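PDB 5M43: protein-tyrosine-phosphatase from Chaetomium thermophilum var. thermophilum DSM 1495, which probably dephosphorylates phosphotyrosine and phosphoserine/phosphothreonine in proteins, this chain being the dual-specificity phosphatase domain of the longer Yvh1 protein linked to ribosome assembly. Local coordinates for residues G8-F13 against L119-Y124; H51-S56 against V75-S80; K107-T112 against D157-Q162. One frame throughout, in Å; residues are numbered along the deposited sequence.

Contact 1 (G8-F13 against L119-Y124); sequences GDDELF and LWKYPY. With NO3 (nitrate ion), chain C.
Asp10 meets both Lys121 and Tyr122, giving one carboxylate oxygen to each. Lys121 NZ lies 3.0 Å from Asp10 OD1 in a hydrogen-bonded salt bridge. Tyr122 OH donates to Asp10 OD2 over a short 2.6 Å. Both donors come on the syn sides of the carboxylate, each 27° out of its plane. The lysine gets there fully stretched: CG is anti to the backbone N (chi1 -178°) and the chain runs straight on to NZ. On the way its CG sits over the centre of the Tyr122 ring, 3.6 Å above the plane. Both side chains run the same way and meet Asp10 from the opposite direction. Asp10 OD2 lies at the ring edge, and the carboxylate and ring planes are 34° apart.

The contact ties the end of helix 109-121 to the loop leading into strand 12-15 of the central sheet of the phosphatase domain. Tyr122 is the first residue to leave helical geometry. Tyr117 adds to the polar cluster, hydrogen-bonding Lys121 NZ and, weakly, Asp10 OD2. A water accepts from Asp9 N at 2.8 Å and donates a weak bond to Tyr122 OH. Beyond the helix end a nitrate ion, probably from the crystallisation liquor, takes a hydrogen bond through O1 from Tyr124 N at 2.9 Å, and another from Arg125 N.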
loop_
_atom_site.group_PDB
_atom_site.type_symbol
_atom_site.label_atom_id
_atom_site.label_comp_id
_atom_site.label_asym_id
_atom_site.label_seq_id
_atom_site.Cartn_x
_atom_site.Cartn_y
_atom_site.Cartn_z
ATOM N N GLY A 8 6.545 -5.338 10.572
ATOM C CA GLY A 8 5.572 -4.932 11.558
ATOM C C GLY A 8 4.510 -5.975 11.788
ATOM O O GLY A 8 4.647 -7.135 11.423
ATOM N N ASP A 9 3.426 -5.570 12.456
ATOM C CA ASP A 9 2.451 -6.560 12.885
ATOM C C ASP A 9 1.348 -6.818 11.866
ATOM O O ASP A 9 0.488 -7.649 12.126
ATOM C CB ASP A 9 1.839 -6.111 14.208
ATOM C CG ASP A 9 2.865 -6.058 15.300
ATOM O OD1 ASP A 9 3.788 -6.905 15.260
ATOM O OD2 ASP A 9 2.733 -5.219 16.227
ATOM N N ASP A 10 1.320 -6.140 10.740
ATOM C CA ASP A 10 0.228 -6.310 9.800
ATOM C C ASP A 10 0.617 -7.327 8.751
ATOM O O ASP A 10 1.727 -7.273 8.211
ATOM C CB ASP A 10 -0.081 -4.972 9.068
ATOM C CG ASP A 10 -0.465 -3.850 10.038
ATOM O OD1 ASP A 10 -1.328 -4.083 10.918
ATOM O OD2 ASP A 10 0.166 -2.784 9.941
ATOM N N GLU A 11 -0.352 -8.121 8.319
ATOM C CA GLU A 11 -0.069 -9.067 7.228
ATOM C C GLU A 11 -0.341 -8.347 5.912
ATOM O O GLU A 11 -1.341 -8.560 5.208
ATOM C CB GLU A 11 -0.898 -10.337 7.359
ATOM C CG GLU A 11 -0.586 -11.180 8.659
ATOM C CD GLU A 11 0.914 -11.574 8.688
ATOM O OE1 GLU A 11 1.520 -11.546 9.765
ATOM O OE2 GLU A 11 1.481 -11.868 7.651
ATOM N N LEU A 12 0.638 -7.530 5.545
ATOM C CA LEU A 12 0.571 -6.568 4.461
ATOM C C LEU A 12 1.762 -6.882 3.555
ATOM O O LEU A 12 2.908 -6.911 4.040
ATOM C CB LEU A 12 0.673 -5.171 5.054
ATOM C CG LEU A 12 0.724 -4.008 4.034
ATOM C CD1 LEU A 12 -0.562 -4.052 3.183
ATOM C CD2 LEU A 12 0.808 -2.690 4.793
ATOM N N PHE A 13 1.485 -7.000 2.249
ATOM C CA PHE A 13 2.492 -7.413 1.268
ATOM C C PHE A 13 2.545 -6.420 0.136
ATOM O O PHE A 13 1.558 -5.745 -0.169
ATOM C CB PHE A 13 2.154 -8.816 0.690
ATOM C CG PHE A 13 2.355 -9.929 1.693
ATOM C CD1 PHE A 13 1.437 -10.167 2.741
ATOM C CD2 PHE A 13 3.497 -10.746 1.609
ATOM C CE1 PHE A 13 1.642 -11.188 3.691
ATOM C CE2 PHE A 13 3.697 -11.783 2.578
ATOM C CZ PHE A 13 2.802 -11.981 3.585
ATOM N N LEU A 119 1.844 5.893 7.357
ATOM C CA LEU A 119 1.812 7.220 7.975
ATOM C C LEU A 119 0.499 7.465 8.711
ATOM O O LEU A 119 0.460 8.111 9.768
ATOM C CB LEU A 119 1.971 8.310 6.886
ATOM C CG LEU A 119 3.360 8.263 6.235
ATOM C CD1 LEU A 119 3.318 9.282 5.042
ATOM C CD2 LEU A 119 4.434 8.660 7.225
ATOM N N TRP A 120 -0.586 6.933 8.158
ATOM C CA TRP A 120 -1.911 7.120 8.762
ATOM C C TRP A 120 -2.070 6.260 10.010
ATOM O O TRP A 120 -2.673 6.695 11.005
ATOM C CB TRP A 120 -2.966 6.735 7.717
ATOM C CG TRP A 120 -4.326 6.626 8.291
ATOM C CD1 TRP A 120 -5.200 7.659 8.544
ATOM C CD2 TRP A 120 -5.001 5.407 8.701
ATOM N NE1 TRP A 120 -6.363 7.162 9.141
ATOM C CE2 TRP A 120 -6.261 5.779 9.214
ATOM C CE3 TRP A 120 -4.658 4.045 8.683
ATOM C CZ2 TRP A 120 -7.180 4.839 9.674
ATOM C CZ3 TRP A 120 -5.578 3.116 9.160
ATOM C CH2 TRP A 120 -6.817 3.516 9.684
ATOM N N LYS A 121 -1.558 5.051 9.953
ATOM C CA LYS A 121 -1.757 4.120 11.079
ATOM C C LYS A 121 -0.722 4.295 12.188
ATOM O O LYS A 121 -1.074 4.190 13.378
ATOM C CB LYS A 121 -1.778 2.688 10.580
ATOM C CG LYS A 121 -2.036 1.702 11.790
ATOM C CD LYS A 121 -2.351 0.423 11.254
ATOM C CE LYS A 121 -2.713 -0.496 12.459
ATOM N NZ LYS A 121 -2.998 -1.895 11.995
ATOM N N TYR A 122 0.531 4.599 11.846
ATOM C CA TYR A 122 1.620 4.695 12.824
ATOM C C TYR A 122 2.353 6.044 12.797
ATOM O O TYR A 122 3.591 6.103 12.689
ATOM C CB TYR A 122 2.603 3.559 12.606
ATOM C CG TYR A 122 2.006 2.183 12.521
ATOM C CD1 TYR A 122 1.870 1.553 11.286
ATOM C CD2 TYR A 122 1.599 1.510 13.667
ATOM C CE1 TYR A 122 1.346 0.265 11.181
ATOM C CE2 TYR A 122 1.074 0.234 13.571
ATOM C CZ TYR A 122 0.945 -0.377 12.331
ATOM O OH TYR A 122 0.445 -1.664 12.289
ATOM N N PRO A 123 1.630 7.144 12.981
ATOM C CA PRO A 123 2.291 8.451 12.908
ATOM C C PRO A 123 3.411 8.628 13.921
ATOM O O PRO A 123 4.405 9.285 13.609
ATOM C CB PRO A 123 1.129 9.441 13.160
ATOM C CG PRO A 123 0.048 8.615 13.866
ATOM C CD PRO A 123 0.173 7.257 13.226
ATOM N N TYR A 124 3.274 8.103 15.151
ATOM C CA TYR A 124 4.356 8.299 16.109
ATOM C C TYR A 124 5.612 7.534 15.741
ATOM O O TYR A 124 6.718 7.965 16.100
ATOM C CB TYR A 124 3.906 7.897 17.500
ATOM C CG TYR A 124 2.857 8.817 18.043
ATOM C CD1 TYR A 124 3.196 10.037 18.582
ATOM C CD2 TYR A 124 1.513 8.474 17.968
ATOM C CE1 TYR A 124 2.233 10.885 19.065
ATOM C CE2 TYR A 124 0.538 9.304 18.467
ATOM C CZ TYR A 124 0.896 10.515 19.006
ATOM O OH TYR A 124 -0.084 11.361 19.539
HETATM N N NO3 C . 2.130 4.977 16.154
HETATM O O1 NO3 C . 1.437 5.969 15.908
HETATM O O2 NO3 C . 1.596 3.959 16.660
HETATM O O3 NO3 C . 3.360 4.984 15.886
HETATM O O HOH W 1 3.066 -2.868 13.107
#

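Contact 2 (H51-S56 against V75-S80); sequences HVKHLS and VRFIDS
The Phe77 ring carries Leu55 CB over one face and the backbone oxygen of Lys53 at its edge. The leucine contact is a CH-pi interaction: Leu55 CB stands 4.0 Å from the centroid of the Phe77 ring, 27° off the normal. At the edge, Lys53 O is 3.6 Å from Phe77 CZ, in the ring plane. His54, whose CB points away from the helix, has Ser56 N above the rim of one ring face and bonds through NE2 to Ser36 OG.

This is helix-on-sheet packing in an alpha/beta phosphatase fold. Strand 53-56 is an outermost strand, and helix 71-83 leads from it back to the parallel strand 99-102, a beta-alpha-beta crossover. The segment axes run nearly antiparallel, at 164°, and approach to 10.5 Å.

Phe77 CG is anti to the backbone N (chi1 -176°), which sends the ring from the helix to the strand. The Leu55 and Phe77 side chains lie alongside, pointing opposite ways, and Leu55 CD2 comes to 4.0 Å from Phe77 CD1. Lys53 CG lies near Phe77 CE1. Leu35, on the next strand, touches both Leu55 and Phe77. Cutting Phe77 back to an alanine is likely to open a gap between helix and strand and leave Leu55 CB without its aromatic partner. Within the helix, Arg76 O accepts from Ser80 OG and Ser80 N on opposite faces of its carbonyl plane, the hydroxyl at 2.8 Å.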
loop_
_atom_site.group_PDB
_atom_site.type_symbol
_atom_site.label_atom_id
_atom_site.label_comp_id
_atom_site.label_asym_id
_atom_site.label_seq_id
_atom_site.Cartn_x
_atom_site.Cartn_y
_atom_site.Cartn_z
ATOM N N HIS A 51 -12.206 -15.772 -5.122
ATOM C CA HIS A 51 -12.896 -15.057 -4.052
ATOM C C HIS A 51 -12.083 -13.910 -3.453
ATOM O O HIS A 51 -12.445 -13.406 -2.389
ATOM C CB HIS A 51 -13.316 -16.045 -2.956
ATOM C CG HIS A 51 -14.257 -17.118 -3.437
ATOM N ND1 HIS A 51 -15.596 -16.889 -3.683
ATOM C CD2 HIS A 51 -14.039 -18.423 -3.745
ATOM C CE1 HIS A 51 -16.161 -18.005 -4.109
ATOM N NE2 HIS A 51 -15.238 -18.950 -4.160
ATOM N N VAL A 52 -10.989 -13.488 -4.086
ATOM C CA VAL A 52 -10.235 -12.385 -3.505
ATOM C C VAL A 52 -11.038 -11.102 -3.641
ATOM O O VAL A 52 -11.835 -10.930 -4.574
ATOM C CB VAL A 52 -8.838 -12.250 -4.142
ATOM C CG1 VAL A 52 -8.084 -13.590 -4.017
ATOM C CG2 VAL A 52 -8.955 -11.782 -5.572
ATOM N N LYS A 53 -10.862 -10.215 -2.667
ATOM C CA LYS A 53 -11.475 -8.888 -2.676
ATOM C C LYS A 53 -10.504 -7.971 -3.416
ATOM O O LYS A 53 -9.343 -7.854 -3.014
ATOM C CB LYS A 53 -11.730 -8.424 -1.240
ATOM C CG LYS A 53 -12.412 -7.053 -1.119
ATOM C CD LYS A 53 -13.869 -7.149 -1.442
ATOM C CE LYS A 53 -14.584 -5.842 -1.077
ATOM N NZ LYS A 53 -15.946 -5.776 -1.720
ATOM N N HIS A 54 -10.945 -7.365 -4.521
ATOM C CA HIS A 54 -10.045 -6.656 -5.418
ATOM C C HIS A 54 -10.471 -5.206 -5.631
ATOM O O HIS A 54 -11.648 -4.946 -5.880
ATOM C CB HIS A 54 -10.001 -7.366 -6.769
ATOM C CG HIS A 54 -8.993 -6.800 -7.705
ATOM N ND1 HIS A 54 -9.265 -6.542 -9.027
ATOM C CD2 HIS A 54 -7.714 -6.402 -7.495
ATOM C CE1 HIS A 54 -8.198 -6.012 -9.595
ATOM N NE2 HIS A 54 -7.237 -5.931 -8.688
ATOM N N LEU A 55 -9.513 -4.278 -5.567
ATOM C CA LEU A 55 -9.716 -2.893 -5.975
ATOM C C LEU A 55 -8.571 -2.502 -6.893
ATOM O O LEU A 55 -7.407 -2.711 -6.532
ATOM C CB LEU A 55 -9.774 -1.954 -4.762
ATOM C CG LEU A 55 -9.821 -0.450 -5.077
ATOM C CD1 LEU A 55 -11.118 -0.134 -5.813
ATOM C CD2 LEU A 55 -9.745 0.419 -3.782
ATOM N N SER A 56 -8.892 -1.981 -8.076
ATOM C CA SER A 56 -7.891 -1.447 -9.005
ATOM C C SER A 56 -8.106 0.039 -9.255
ATOM O O SER A 56 -9.233 0.507 -9.526
ATOM C CB SER A 56 -7.870 -2.221 -10.338
ATOM O OG SER A 56 -7.105 -1.518 -11.316
ATOM N N VAL A 75 -6.182 3.797 1.729
ATOM C CA VAL A 75 -5.954 3.484 3.143
ATOM C C VAL A 75 -7.143 2.733 3.747
ATOM O O VAL A 75 -6.950 1.758 4.502
ATOM C CB VAL A 75 -5.616 4.782 3.905
ATOM C CG1 VAL A 75 -5.579 4.581 5.401
ATOM C CG2 VAL A 75 -4.264 5.332 3.430
ATOM N N ARG A 76 -8.375 3.161 3.447
ATOM C CA ARG A 76 -9.563 2.440 3.931
ATOM C C ARG A 76 -9.599 0.998 3.410
ATOM O O ARG A 76 -9.951 0.070 4.160
ATOM C CB ARG A 76 -10.843 3.196 3.559
ATOM C CG ARG A 76 -10.999 4.493 4.368
ATOM C CD ARG A 76 -12.409 5.066 4.223
ATOM N NE ARG A 76 -12.694 5.335 2.821
ATOM C CZ ARG A 76 -12.609 6.542 2.255
ATOM N NH1 ARG A 76 -12.274 7.617 2.981
ATOM N NH2 ARG A 76 -12.874 6.669 0.956
ATOM N N PHE A 77 -9.192 0.766 2.148
ATOM C CA PHE A 77 -9.177 -0.597 1.618
ATOM C C PHE A 77 -8.184 -1.478 2.374
ATOM O O PHE A 77 -8.514 -2.593 2.806
ATOM C CB PHE A 77 -8.789 -0.611 0.130
ATOM C CG PHE A 77 -8.848 -1.959 -0.463
ATOM C CD1 PHE A 77 -10.053 -2.420 -1.020
ATOM C CD2 PHE A 77 -7.685 -2.768 -0.507
ATOM C CE1 PHE A 77 -10.127 -3.699 -1.608
ATOM C CE2 PHE A 77 -7.736 -4.071 -1.082
ATOM C CZ PHE A 77 -8.982 -4.521 -1.638
ATOM N N ILE A 78 -6.975 -0.977 2.586
ATOM C CA ILE A 78 -5.946 -1.745 3.292
ATOM C C ILE A 78 -6.374 -1.990 4.740
ATOM O O ILE A 78 -6.353 -3.137 5.243
ATOM C CB ILE A 78 -4.598 -1.016 3.228
ATOM C CG1 ILE A 78 -4.114 -0.897 1.755
ATOM C CG2 ILE A 78 -3.551 -1.744 4.105
ATOM C CD1 ILE A 78 -2.946 0.017 1.605
ATOM N N ASP A 79 -6.802 -0.929 5.434
ATOM C CA ASP A 79 -7.191 -1.093 6.829
ATOM C C ASP A 79 -8.378 -2.037 6.960
ATOM O O ASP A 79 -8.392 -2.908 7.832
ATOM C CB ASP A 79 -7.503 0.281 7.449
ATOM C CG ASP A 79 -7.851 0.192 8.915
ATOM O OD1 ASP A 79 -6.920 -0.143 9.659
ATOM O OD2 ASP A 79 -9.016 0.542 9.282
ATOM N N SER A 80 -9.437 -1.849 6.145
ATOM C CA SER A 80 -10.589 -2.723 6.333
ATOM C C SER A 80 -10.273 -4.160 5.938
ATOM O O SER A 80 -10.775 -5.106 6.572
ATOM C CB SER A 80 -11.820 -2.207 5.589
ATOM O OG SER A 80 -11.594 -2.180 4.213
#

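Contact 3 (K107-T112 against D157-Q162); sequences KSRSVT and DGFMRQ. With NO3 (nitrate ion), chain B.
Phe159 lies against Ser108, Arg109 and, a turn on, Thr112; each meets a different part of it. With CG anti to the carbonyl carbon (chi1 -68°), the ring reaches Ser108 OG and Arg109 CG. Thr112 crosses it at about a right angle, with Thr112 OG1 3.4 Å from Phe159 CB. Ser108 OG approaches the ring obliquely, 3.4 Å from Phe159 CD2. Arg109 meets the ring edge through its aliphatic part, with Arg109 CG 3.7 Å from Phe159 CE2. The guanidinium plane is turned 36° from the ring plane.

The hydroxyls near the ring have polar partners elsewhere. Thr112 OG1 donates to Ser108 O at 2.8 Å, and Thr112 N reaches the same oxygen from the opposite face of its carbonyl plane. Ser108 OG is hydrogen-bonded to Asp61 and to Asn156 N.

Arg109 also grips a nitrate ion, probably from the crystallisation liquor. The chain bends at chi3 (-78°), and the guanidinium bonds edge-on through two N-H groups: Arg109 NE to nitrate O3 at 2.9 Å, and Arg109 NH2 to nitrate O2. Backbone N-H groups of Met105, Lys107, Ser108 and Arg109 also bind the ion. Phe159 thus touches, through Arg109 CG, a residue that binds the anion. Cys103 to Arg109 fits the C(X)5R signature of the protein-tyrosine phosphatases, and the nitrate in this P-loop probably marks where a substrate phosphate would sit.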
loop_
_atom_site.group_PDB
_atom_site.type_symbol
_atom_site.label_atom_id
_atom_site.label_comp_id
_atom_site.label_asym_id
_atom_site.label_seq_id
_atom_site.Cartn_x
_atom_site.Cartn_y
_atom_site.Cartn_z
ATOM N N LYS A 107 7.600 -0.800 -6.884
ATOM C CA LYS A 107 8.617 0.197 -6.584
ATOM C C LYS A 107 8.003 1.531 -6.194
ATOM O O LYS A 107 8.418 2.128 -5.198
ATOM C CB LYS A 107 9.567 0.436 -7.794
ATOM C CG LYS A 107 10.516 1.581 -7.579
ATOM C CD LYS A 107 11.390 1.723 -8.828
ATOM C CE LYS A 107 12.319 2.884 -8.669
ATOM N NZ LYS A 107 13.061 3.161 -10.014
ATOM N N SER A 108 7.055 2.036 -6.986
ATOM C CA SER A 108 6.629 3.431 -6.862
ATOM C C SER A 108 5.140 3.542 -6.527
ATOM O O SER A 108 4.774 4.043 -5.451
ATOM C CB SER A 108 6.996 4.158 -8.162
ATOM O OG SER A 108 6.569 5.530 -8.063
ATOM N N ARG A 109 4.258 3.058 -7.397
ATOM C CA ARG A 109 2.819 3.217 -7.145
ATOM C C ARG A 109 2.378 2.459 -5.866
ATOM O O ARG A 109 1.750 3.038 -4.979
ATOM C CB ARG A 109 2.019 2.739 -8.343
ATOM C CG ARG A 109 1.996 3.805 -9.479
ATOM C CD ARG A 109 1.421 3.186 -10.691
ATOM N NE ARG A 109 2.434 2.327 -11.343
ATOM C CZ ARG A 109 2.299 1.871 -12.586
ATOM N NH1 ARG A 109 1.209 2.181 -13.293
ATOM N NH2 ARG A 109 3.282 1.107 -13.148
ATOM N N SER A 110 2.659 1.154 -5.789
ATOM C CA SER A 110 2.195 0.364 -4.651
ATOM C C SER A 110 2.863 0.829 -3.355
ATOM O O SER A 110 2.245 0.808 -2.290
ATOM C CB SER A 110 2.478 -1.159 -4.861
ATOM O OG SER A 110 3.837 -1.299 -5.189
ATOM N N VAL A 111 4.146 1.198 -3.441
ATOM C CA VAL A 111 4.883 1.628 -2.265
ATOM C C VAL A 111 4.280 2.917 -1.732
ATOM O O VAL A 111 4.238 3.136 -0.517
ATOM C CB VAL A 111 6.378 1.784 -2.625
ATOM C CG1 VAL A 111 7.216 2.455 -1.533
ATOM C CG2 VAL A 111 6.986 0.385 -2.864
ATOM N N THR A 112 3.900 3.834 -2.645
ATOM C CA THR A 112 3.238 5.054 -2.184
ATOM C C THR A 112 1.966 4.745 -1.409
ATOM O O THR A 112 1.694 5.347 -0.351
ATOM C CB THR A 112 2.951 5.942 -3.403
ATOM O OG1 THR A 112 4.188 6.339 -3.999
ATOM C CG2 THR A 112 2.119 7.212 -2.953
ATOM N N ASP A 157 9.238 11.299 -7.767
ATOM C CA ASP A 157 9.365 12.575 -7.045
ATOM C C ASP A 157 8.011 13.225 -6.776
ATOM O O ASP A 157 7.807 13.823 -5.716
ATOM C CB ASP A 157 10.208 13.599 -7.836
ATOM C CG ASP A 157 11.691 13.283 -7.901
ATOM O OD1 ASP A 157 12.088 12.257 -7.377
ATOM O OD2 ASP A 157 12.457 14.058 -8.567
ATOM N N GLY A 158 7.065 13.075 -7.701
ATOM C CA GLY A 158 5.735 13.652 -7.510
ATOM C C GLY A 158 4.956 12.914 -6.427
ATOM O O GLY A 158 4.226 13.541 -5.629
ATOM N N PHE A 159 5.030 11.590 -6.437
ATOM C CA PHE A 159 4.418 10.833 -5.362
ATOM C C PHE A 159 5.022 11.189 -4.014
ATOM O O PHE A 159 4.300 11.237 -3.002
ATOM C CB PHE A 159 4.580 9.333 -5.632
ATOM C CG PHE A 159 3.783 8.829 -6.806
ATOM C CD1 PHE A 159 2.808 9.636 -7.411
ATOM C CD2 PHE A 159 3.963 7.530 -7.261
ATOM C CE1 PHE A 159 2.084 9.177 -8.508
ATOM C CE2 PHE A 159 3.258 7.037 -8.330
ATOM C CZ PHE A 159 2.322 7.839 -8.978
ATOM N N MET A 160 6.355 11.382 -3.957
ATOM C CA MET A 160 6.964 11.777 -2.682
ATOM C C MET A 160 6.387 13.100 -2.201
ATOM O O MET A 160 6.051 13.231 -1.016
ATOM C CB MET A 160 8.492 11.881 -2.818
ATOM C CG MET A 160 9.115 10.494 -3.071
ATOM S SD MET A 160 9.015 9.335 -1.704
ATOM C CE MET A 160 10.249 10.048 -0.647
ATOM N N ARG A 161 6.253 14.074 -3.109
ATOM C CA ARG A 161 5.646 15.358 -2.743
ATOM C C ARG A 161 4.224 15.168 -2.231
ATOM O O ARG A 161 3.809 15.830 -1.268
ATOM C CB ARG A 161 5.638 16.342 -3.935
ATOM C CG ARG A 161 7.038 16.750 -4.301
ATOM C CD ARG A 161 7.092 17.837 -5.423
ATOM N NE ARG A 161 6.400 17.509 -6.679
ATOM C CZ ARG A 161 7.032 17.051 -7.778
ATOM N NH1 ARG A 161 6.355 16.817 -8.914
ATOM N NH2 ARG A 161 8.343 16.798 -7.750
ATOM N N GLN A 162 3.437 14.316 -2.891
ATOM C CA GLN A 162 2.045 14.131 -2.477
ATOM C C GLN A 162 1.950 13.426 -1.143
ATOM O O GLN A 162 1.002 13.655 -0.413
ATOM C CB GLN A 162 1.273 13.363 -3.554
ATOM C CG GLN A 162 1.225 14.178 -4.878
ATOM C CD GLN A 162 0.621 13.473 -6.052
ATOM O OE1 GLN A 162 1.271 13.357 -7.115
ATOM N NE2 GLN A 162 -0.631 13.145 -5.962
HETATM N N NO3 B . 5.667 1.003 -10.291
HETATM O O1 NO3 B . 6.617 0.682 -9.525
HETATM O O2 NO3 B . 5.304 0.228 -11.212
HETATM O O3 NO3 B . 4.980 2.024 -10.008
#

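Contact 3 is buried, whereas contacts 1 and 2 lie near the surface. Contacts 1 and 3 share helix 109-121 but use its two ends: its start closes the anion-binding loop, and its C-terminal end is fixed by charge and hydroxyl. Their centres are about 17 Å apart. Contact 2 has its helix on the same sheet that contact 1 reaches. These two touch, with Trp120 on Val75 and Asp79, and Leu12 on Ile78. The chemistry differs with place. Contact 1 is polar, contact 2 is apolar with one aromatic ring, and contact 3 sets a phenylalanine against polar residues at and just after the anion-binding loop.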